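Side-chain contacts in antibiotic resistance protein (Deinococcus radiodurans, PDB 2VLI), which probably acts as a P-loop phosphotransferase that confers resistance to the antibiotic tunicamycin, presumably by phosphorylating it: residues Leu111-Leu115 and Asn116-Glu120; Ser97-Asp101 and Arg102-Val106; Gln159-Ala162 and Glu163-Ala167; Leu139-Arg143 and Gly144-Gln148. One frame throughout, in Å; residues are numbered along the deposited sequence.

Contact 1. Residues Leu111-Leu115 and Asn116-Glu120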
# COMPACT_ATOMS: atom_id res chain seq x y z
N LEU A 111 -6.68 12.97 -0.03
CA LEU A 111 -6.69 13.78 -1.25
C LEU A 111 -6.14 13.01 -2.38
O LEU A 111 -5.00 12.55 -2.34
CB LEU A 111 -5.87 15.03 -1.07
CG LEU A 111 -6.27 15.84 0.15
CD1 LEU A 111 -5.55 17.17 0.23
CD2 LEU A 111 -7.78 16.03 0.20
N ILE A 112 -6.97 12.89 -3.43
CA ILE A 112 -6.55 12.33 -4.70
C ILE A 112 -6.20 13.47 -5.65
O ILE A 112 -7.07 14.12 -6.22
CB ILE A 112 -7.65 11.48 -5.34
CG1 ILE A 112 -8.15 10.41 -4.35
CG2 ILE A 112 -7.16 10.89 -6.69
CD1 ILE A 112 -7.00 9.66 -3.65
N ALA A 113 -4.91 13.69 -5.83
CA ALA A 113 -4.44 14.83 -6.56
C ALA A 113 -3.88 14.41 -7.89
O ALA A 113 -3.34 13.32 -8.01
CB ALA A 113 -3.39 15.57 -5.74
N PRO A 114 -3.98 15.29 -8.92
CA PRO A 114 -3.44 15.02 -10.23
C PRO A 114 -1.92 14.84 -10.24
O PRO A 114 -1.19 15.55 -9.50
CB PRO A 114 -3.84 16.26 -11.04
CG PRO A 114 -5.05 16.74 -10.37
CD PRO A 114 -4.74 16.56 -8.90
N LEU A 115 -1.44 13.89 -11.03
CA LEU A 115 0.00 13.60 -11.08
C LEU A 115 0.87 14.89 -11.33
O LEU A 115 1.89 15.10 -10.69
CB LEU A 115 0.31 12.54 -12.12
CG LEU A 115 1.74 12.16 -12.39
CD1 LEU A 115 2.47 11.71 -11.11
CD2 LEU A 115 1.79 11.12 -13.56
N ASN A 116 0.45 15.72 -12.27
CA ASN A 116 1.24 16.88 -12.64
C ASN A 116 1.34 17.87 -11.48
O ASN A 116 2.40 18.45 -11.26
CB ASN A 116 0.64 17.51 -13.90
CG ASN A 116 -0.62 18.31 -13.63
OD1 ASN A 116 -0.56 19.55 -13.57
ND2 ASN A 116 -1.76 17.64 -13.48
N VAL A 117 0.25 18.01 -10.71
CA VAL A 117 0.21 18.88 -9.54
C VAL A 117 1.19 18.39 -8.47
O VAL A 117 1.93 19.20 -7.87
CB VAL A 117 -1.21 19.04 -9.01
CG1 VAL A 117 -1.26 19.64 -7.55
CG2 VAL A 117 -2.05 19.86 -10.01
N VAL A 118 1.24 17.08 -8.27
CA VAL A 118 2.16 16.52 -7.29
C VAL A 118 3.62 16.68 -7.78
O VAL A 118 4.49 17.06 -7.01
CB VAL A 118 1.86 15.06 -6.96
CG1 VAL A 118 2.87 14.55 -5.96
CG2 VAL A 118 0.43 14.92 -6.40
N LEU A 119 3.87 16.37 -9.04
CA LEU A 119 5.20 16.43 -9.57
C LEU A 119 5.70 17.85 -9.52
O LEU A 119 6.85 18.08 -9.20
CB LEU A 119 5.23 15.96 -11.01
CG LEU A 119 5.17 14.48 -11.23
CD1 LEU A 119 5.13 14.26 -12.72
CD2 LEU A 119 6.35 13.79 -10.53
N GLU A 120 4.83 18.79 -9.84
CA GLU A 120 5.20 20.21 -9.84
C GLU A 120 5.49 20.74 -8.42
O GLU A 120 6.42 21.52 -8.22
CB GLU A 120 4.11 21.02 -10.56
CG GLU A 120 4.07 20.71 -12.07
CD GLU A 120 2.79 21.16 -12.81
OE1 GLU A 120 2.87 21.34 -14.05
OE2 GLU A 120 1.71 21.30 -12.18
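Leu115 and Leu119 meet because of their first torsions: Leu115 throws its CG anti to the backbone N (chi1 176°), while Leu119 keeps its CG beside its own N and anti to the carbonyl carbon (chi1 -77°). The two chains slant across each other, and methyl CD1 of Leu115 comes within 3.9 Å of Leu119 CG. Leu119 CG also lies 3.4 Å from Leu115 O, the carbonyl that takes the straight bond from Leu119 N at 2.9 Å. One residue earlier in the helix, CG2 of Val118 touches Ala113 CB at 3.9 Å. The small methyl of Ala113 suits this buried place just before the first turn of the helix. All this belongs to the switch from strand 107-112 to helix 115-123 in the parallel sheet of a P-loop NTPase-like fold. Pro114 stands at the N-cap. Proline suits that position because no helical N-H is lost there: a ring nitrogen without hydrogen costs the helix no bond, and the ring restrains phi. Its carbonyl accepts Val118 N at 3.1 Å with an N-H...O angle of 160°. Beside that bond, Pro114 CB faces Val117 CG2 at 4.2 Å, a light apolar touch. Leu115 also packs on Val135, Glu136 and Leu139 of helix 132-142, and Leu119 on Val135, while Ala113 and Pro114 both border Thr153.

Contact 2. Residues Ser97-Asp101 and Arg102-Val106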
# COMPACT_ATOMS: atom_id res chain seq x y z
N SER A 97 -7.30 2.23 13.70
CA SER A 97 -7.75 1.47 14.89
C SER A 97 -7.31 2.12 16.24
O SER A 97 -8.03 2.07 17.25
CB SER A 97 -7.31 0.01 14.79
OG SER A 97 -5.92 -0.08 14.52
N GLY A 98 -6.14 2.77 16.24
CA GLY A 98 -5.74 3.59 17.39
C GLY A 98 -6.69 4.70 17.74
O GLY A 98 -6.97 4.90 18.91
N LEU A 99 -7.21 5.43 16.75
CA LEU A 99 -8.21 6.46 17.01
C LEU A 99 -9.45 5.86 17.67
O LEU A 99 -9.96 6.36 18.68
CB LEU A 99 -8.64 7.16 15.71
CG LEU A 99 -7.59 8.08 15.12
CD1 LEU A 99 -7.96 8.37 13.73
CD2 LEU A 99 -7.43 9.34 15.96
N LYS A 100 -9.93 4.79 17.06
CA LYS A 100 -11.14 4.11 17.51
C LYS A 100 -10.97 3.69 18.99
O LYS A 100 -11.81 4.07 19.80
CB LYS A 100 -11.41 2.91 16.62
CG LYS A 100 -12.85 2.47 16.60
CD LYS A 100 -12.97 0.97 16.40
CE LYS A 100 -14.45 0.58 16.26
NZ LYS A 100 -15.27 0.89 17.50
N ASP A 101 -9.87 2.99 19.30
CA ASP A 101 -9.43 2.59 20.69
C ASP A 101 -9.49 3.71 21.72
O ASP A 101 -9.88 3.49 22.89
CB ASP A 101 -7.96 2.11 20.69
CG ASP A 101 -7.75 0.79 19.94
OD1 ASP A 101 -8.75 0.22 19.46
OD2 ASP A 101 -6.58 0.35 19.80
N ARG A 102 -9.10 4.90 21.29
CA ARG A 102 -9.07 6.10 22.11
C ARG A 102 -10.39 6.82 22.12
O ARG A 102 -10.49 7.95 22.63
CB ARG A 102 -7.96 7.03 21.62
CG ARG A 102 -6.61 6.50 22.01
CD ARG A 102 -5.51 7.17 21.26
NE ARG A 102 -4.23 6.60 21.64
CZ ARG A 102 -3.72 5.47 21.20
NH1 ARG A 102 -4.34 4.74 20.29
NH2 ARG A 102 -2.54 5.09 21.63
N GLY A 103 -11.38 6.20 21.50
CA GLY A 103 -12.72 6.74 21.42
C GLY A 103 -12.84 7.98 20.59
O GLY A 103 -13.75 8.75 20.80
N LEU A 104 -11.94 8.18 19.62
CA LEU A 104 -11.93 9.42 18.87
C LEU A 104 -12.60 9.18 17.51
O LEU A 104 -12.20 8.28 16.77
CB LEU A 104 -10.50 9.89 18.69
CG LEU A 104 -9.77 10.52 19.89
CD1 LEU A 104 -8.29 10.70 19.59
CD2 LEU A 104 -10.41 11.87 20.21
N SER A 105 -13.60 9.98 17.18
CA SER A 105 -14.28 9.80 15.93
C SER A 105 -13.84 10.96 15.08
O SER A 105 -14.06 12.12 15.43
CB SER A 105 -15.80 9.78 16.11
OG SER A 105 -16.41 9.06 15.02
N VAL A 106 -13.15 10.65 14.00
CA VAL A 106 -12.58 11.68 13.13
C VAL A 106 -13.20 11.60 11.75
O VAL A 106 -13.57 10.54 11.27
CB VAL A 106 -11.00 11.66 13.07
CG1 VAL A 106 -10.40 11.42 14.45
CG2 VAL A 106 -10.45 10.68 12.06
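A Schellman motif ends helix 89-101, with Gly103 as its C-prime residue. Leu104 N reaches back to Leu99 O at 2.8 Å, and Gly103 N binds Lys100 O, also at 2.8 Å. Gly103 makes this turn with a positive phi of 68°, which glycine adopts without the strain that a side chain would bring. Arg102, the residue just before it, adds a side-chain bond to the helix end. Extended from CG to NE, its chain runs back along the last turn and brings NH1 to Gly98 O, 3.0 Å away. That oxygen lies in the guanidinium plane, at its edge, whereas NH1 stands above the carbonyl plane. Arg102 N bonds the same oxygen from the opposite face, at 3.2 Å, so one carbonyl of the last turn is gripped by two donors of one residue. Gly98 suits its place: it has no side chain, and NH1 passes only 3.4 Å from its CA. Past the turn the contact becomes apolar. Leu99 crosses both Leu104 and Val106 at about a right angle, and its branched end touches them with different methyls: CD2 lies 4.0 Å from Leu104 CD1, and CD1 lies 3.8 Å from Val106 CG2. Arg102 NE forms a salt bridge with Asp67 of helix 61-75, Leu99 leans on Leu66 of that helix, and Leu104 and Val106 rest on Ile7 of strand 7-11.

Contact 3. Residues Gln159-Ala162 and Glu163-Ala167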
# COMPACT_ATOMS: atom_id res chain seq x y z
N GLN A 159 -8.92 26.67 -1.89
CA GLN A 159 -10.11 27.21 -1.30
C GLN A 159 -11.31 26.31 -1.52
O GLN A 159 -12.12 26.06 -0.62
CB GLN A 159 -10.39 28.58 -1.91
CG GLN A 159 -11.03 29.54 -0.99
CD GLN A 159 -10.11 29.99 0.14
OE1 GLN A 159 -10.54 30.07 1.28
NE2 GLN A 159 -8.84 30.27 -0.18
N GLN A 160 -11.47 25.87 -2.75
CA GLN A 160 -12.51 24.91 -3.08
C GLN A 160 -12.38 23.51 -2.42
O GLN A 160 -13.37 22.88 -2.09
CB GLN A 160 -12.57 24.75 -4.59
CG GLN A 160 -13.18 25.93 -5.30
CD GLN A 160 -12.84 25.92 -6.80
OE1 GLN A 160 -11.66 25.87 -7.20
NE2 GLN A 160 -13.87 25.95 -7.63
N VAL A 161 -11.16 23.00 -2.26
CA VAL A 161 -10.97 21.72 -1.50
C VAL A 161 -11.43 21.90 -0.08
O VAL A 161 -12.15 21.07 0.47
CB VAL A 161 -9.51 21.28 -1.56
CG1 VAL A 161 -9.27 19.91 -0.81
CG2 VAL A 161 -9.12 21.14 -2.99
N ALA A 162 -11.06 23.03 0.51
CA ALA A 162 -11.43 23.33 1.86
C ALA A 162 -12.94 23.38 1.98
O ALA A 162 -13.51 22.80 2.89
CB ALA A 162 -10.75 24.68 2.33
N GLU A 163 -13.58 24.01 0.99
CA GLU A 163 -15.02 24.18 1.00
C GLU A 163 -15.77 22.83 0.88
O GLU A 163 -16.75 22.60 1.57
CB GLU A 163 -15.43 25.14 -0.16
CG GLU A 163 -15.20 26.62 0.23
CD GLU A 163 -15.15 27.62 -0.94
OE1 GLU A 163 -15.27 27.23 -2.13
OE2 GLU A 163 -14.97 28.83 -0.64
N GLN A 164 -15.25 21.98 0.01
CA GLN A 164 -15.72 20.61 -0.22
C GLN A 164 -15.62 19.77 1.05
O GLN A 164 -16.55 19.08 1.43
CB GLN A 164 -14.85 20.01 -1.32
CG GLN A 164 -15.28 18.65 -1.84
CD GLN A 164 -16.69 18.66 -2.25
OE1 GLN A 164 -17.14 19.61 -2.90
NE2 GLN A 164 -17.44 17.63 -1.87
N ILE A 165 -14.48 19.88 1.74
CA ILE A 165 -14.27 19.15 2.99
C ILE A 165 -15.20 19.66 4.05
O ILE A 165 -15.88 18.87 4.73
CB ILE A 165 -12.82 19.25 3.44
CG1 ILE A 165 -11.93 18.47 2.48
CG2 ILE A 165 -12.69 18.75 4.90
CD1 ILE A 165 -10.46 18.61 2.68
N ALA A 166 -15.30 20.98 4.19
CA ALA A 166 -16.26 21.51 5.14
C ALA A 166 -17.71 21.08 4.86
O ALA A 166 -18.42 20.75 5.79
CB ALA A 166 -16.17 23.04 5.23
N ALA A 167 -18.14 21.10 3.61
CA ALA A 167 -19.51 20.64 3.24
C ALA A 167 -19.75 19.19 3.64
O ALA A 167 -20.80 18.84 4.17
CB ALA A 167 -19.78 20.82 1.69
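Ala162 O receives Ala166 N in a nearly straight bond of 2.9 Å, one turn along helix 158-169. Alanine suits this position, close to Thr24 of helix 20-28, because its side chain is a single methyl. A turn's start earlier, Gln159 O accepts Glu163 N at 3.0 Å, with the donor tilted from the carbonyl plane, and Glu163 CG lies 3.2 Å from Gln159 O. Keeping CG beside its backbone N (chi1 -80°), Glu163 extends back toward the preceding turn. The carboxylate is thereby set between two glutamines: OE2 lies 4.0 Å from Gln159 CG, and OE1 lies 4.0 Å from Gln160 CG. These are touches with methylene groups, and the carboxylate plane stands 69° from the Gln159 amide and 85° from that of Gln160. The polar ends look elsewhere: Gln159 OE1 and Glu163 OE2 both bind NH1 of Arg28 on helix 20-28, and Gln160 OE1 takes Gly157 N. On the buried side, Val161 and Ile165 lie side by side, pointing the same way, with Val161 CG1 3.9 Å from Ile165 CD1. Both also meet Thr21. The helix thus joins helix 20-28 through an apolar strip bordered by a shared arginine, whose positive charge would probably stabilise the ionised form of Glu163.

Contact 4. Residues Leu139-Arg143 and Gly144-Gln148. With CD (cadmium ion), chain C.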
# COMPACT_ATOMS: atom_id res chain seq x y z
N LEU A 139 0.26 7.60 -5.87
CA LEU A 139 -1.04 8.16 -6.12
C LEU A 139 -2.05 7.02 -6.42
O LEU A 139 -3.20 7.09 -6.01
CB LEU A 139 -0.99 9.08 -7.32
CG LEU A 139 -0.03 10.29 -7.17
CD1 LEU A 139 -0.29 11.24 -8.32
CD2 LEU A 139 -0.13 10.97 -5.82
N ASN A 140 -1.60 6.02 -7.13
CA ASN A 140 -2.41 4.81 -7.40
C ASN A 140 -2.75 4.11 -6.09
O ASN A 140 -3.90 3.72 -5.88
CB ASN A 140 -1.64 3.90 -8.34
CG ASN A 140 -1.78 4.29 -9.80
OD1 ASN A 140 -2.71 4.97 -10.17
ND2 ASN A 140 -0.84 3.87 -10.62
N GLU A 141 -1.78 4.01 -5.17
CA GLU A 141 -2.06 3.40 -3.83
C GLU A 141 -3.08 4.17 -3.03
O GLU A 141 -3.99 3.58 -2.45
CB GLU A 141 -0.81 3.18 -2.97
CG GLU A 141 -1.22 2.80 -1.50
CD GLU A 141 -0.19 2.06 -0.67
OE1 GLU A 141 0.99 2.22 -0.97
OE2 GLU A 141 -0.64 1.36 0.34
N LEU A 142 -2.99 5.52 -3.02
CA LEU A 142 -3.96 6.31 -2.31
C LEU A 142 -5.43 6.21 -2.76
O LEU A 142 -6.35 6.49 -1.99
CB LEU A 142 -3.52 7.80 -2.28
CG LEU A 142 -2.22 8.09 -1.53
CD1 LEU A 142 -1.70 9.57 -1.69
CD2 LEU A 142 -2.42 7.81 -0.11
N ARG A 143 -5.61 5.88 -4.03
CA ARG A 143 -6.91 5.66 -4.64
C ARG A 143 -7.57 4.35 -4.20
O ARG A 143 -8.72 4.12 -4.53
CB ARG A 143 -6.80 5.65 -6.13
CG ARG A 143 -6.59 7.01 -6.79
CD ARG A 143 -6.31 6.76 -8.25
NE ARG A 143 -6.07 8.01 -8.98
CZ ARG A 143 -7.03 8.78 -9.48
NH1 ARG A 143 -8.30 8.44 -9.40
NH2 ARG A 143 -6.71 9.93 -10.09
N GLY A 144 -6.87 3.52 -3.42
CA GLY A 144 -7.45 2.29 -2.86
C GLY A 144 -8.55 2.64 -1.87
O GLY A 144 -8.44 3.64 -1.16
N GLU A 145 -9.57 1.80 -1.76
CA GLU A 145 -10.62 2.06 -0.80
C GLU A 145 -10.21 1.94 0.67
O GLU A 145 -10.93 2.42 1.50
CB GLU A 145 -11.93 1.35 -1.13
CG GLU A 145 -12.53 1.83 -2.39
CD GLU A 145 -12.79 3.36 -2.41
OE1 GLU A 145 -13.28 3.94 -1.48
OE2 GLU A 145 -12.57 3.94 -3.43
N GLN A 146 -9.06 1.34 0.99
CA GLN A 146 -8.55 1.36 2.38
C GLN A 146 -8.26 2.83 2.85
O GLN A 146 -8.18 3.15 4.03
CB GLN A 146 -7.28 0.52 2.49
CG GLN A 146 -5.95 1.07 1.88
CD GLN A 146 -5.80 0.82 0.40
OE1 GLN A 146 -6.78 0.57 -0.29
NE2 GLN A 146 -4.54 0.89 -0.12
N PHE A 147 -8.18 3.72 1.89
CA PHE A 147 -7.92 5.17 2.16
C PHE A 147 -9.19 6.09 2.09
O PHE A 147 -9.08 7.29 2.22
CB PHE A 147 -6.82 5.67 1.21
CG PHE A 147 -5.44 5.32 1.65
CD1 PHE A 147 -4.92 5.85 2.82
CD2 PHE A 147 -4.65 4.48 0.89
CE1 PHE A 147 -3.65 5.46 3.24
CE2 PHE A 147 -3.38 4.14 1.28
CZ PHE A 147 -2.88 4.64 2.47
N GLN A 148 -10.41 5.54 1.97
CA GLN A 148 -11.62 6.36 1.95
C GLN A 148 -11.78 7.13 3.28
O GLN A 148 -11.29 6.68 4.32
CB GLN A 148 -12.84 5.51 1.53
CG GLN A 148 -13.27 4.54 2.58
CD GLN A 148 -14.31 3.46 2.15
OE1 GLN A 148 -14.95 2.92 3.04
NE2 GLN A 148 -14.47 3.15 0.85
CD CD C . -13.41 6.06 -2.97
O HOH W 1 -3.87 0.73 -3.00
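Leu142 and Phe147 form the tight, buried part of this turn. Leu142 CD2 sits over the centre of one ring face, 4.0 Å from the centroid and 6° off the normal, a CH-pi contact set up by Phe147 holding CG beside its backbone N (chi1 -80°). Phe147 CB packs on Leu142 O at 3.3 Å, while Glu141 O meets the ring edge. An aromatic ring suits this place, offering a broad face to the leucine and a C-H edge to the carbonyl. The chain leaves helix 132-142 through Gly144, whose N bonds Glu141 O at 3.0 Å. Gly144, having no side chain, lets Gln146 OE1 lie against its CA. A water donates to Glu141 O at 2.9 Å and accepts from Gln146 NE2 at 3.0 Å. Thr89 hydrogen-bonds both Glu141 OE2 and Gln146 NE2, and Glu141 OE2 lies close to Glu141 OE2 of the second subunit. The looser side holds the exposed Arg143 and Gln148. A separate fixed point is Glu145: bent at chi2, it turns its carboxylate to the cadmium ion, binding through OE2 at 2.3 Å and OE1 at 2.6 Å, with His150 ND1 as a further ligand. Gln148 NE2 steadies that carboxylate through the anti lone pair of Glu145 OE1, at 2.7 Å. The close approach of Glu141 carboxylates across the subunit interface would probably raise the pKa of at least one of them.

In the fold
Contacts 1, 2 and 4 lie in the turns that join helices to strands 107-112 and 150-152, whereas contact 3 lies wholly within helix 158-169. Contact 4 is the most buried and the only one that meets the second subunit and a metal; the others are partly buried. Contacts 1 and 4 touch, Ile112 meeting Arg143 and Leu142 O, and contact 1 also reaches contact 3 through Leu111 and Val161. Contact 2 stands apart, its centre about 29 Å from that of contact 1, on the opposite side of the chain's centre. Apolar packing leads in contact 1, backbone capping in contact 2, a shared arginine in contact 3, and in contact 4 an aromatic CH-pi core with carboxylates, water and metal around it.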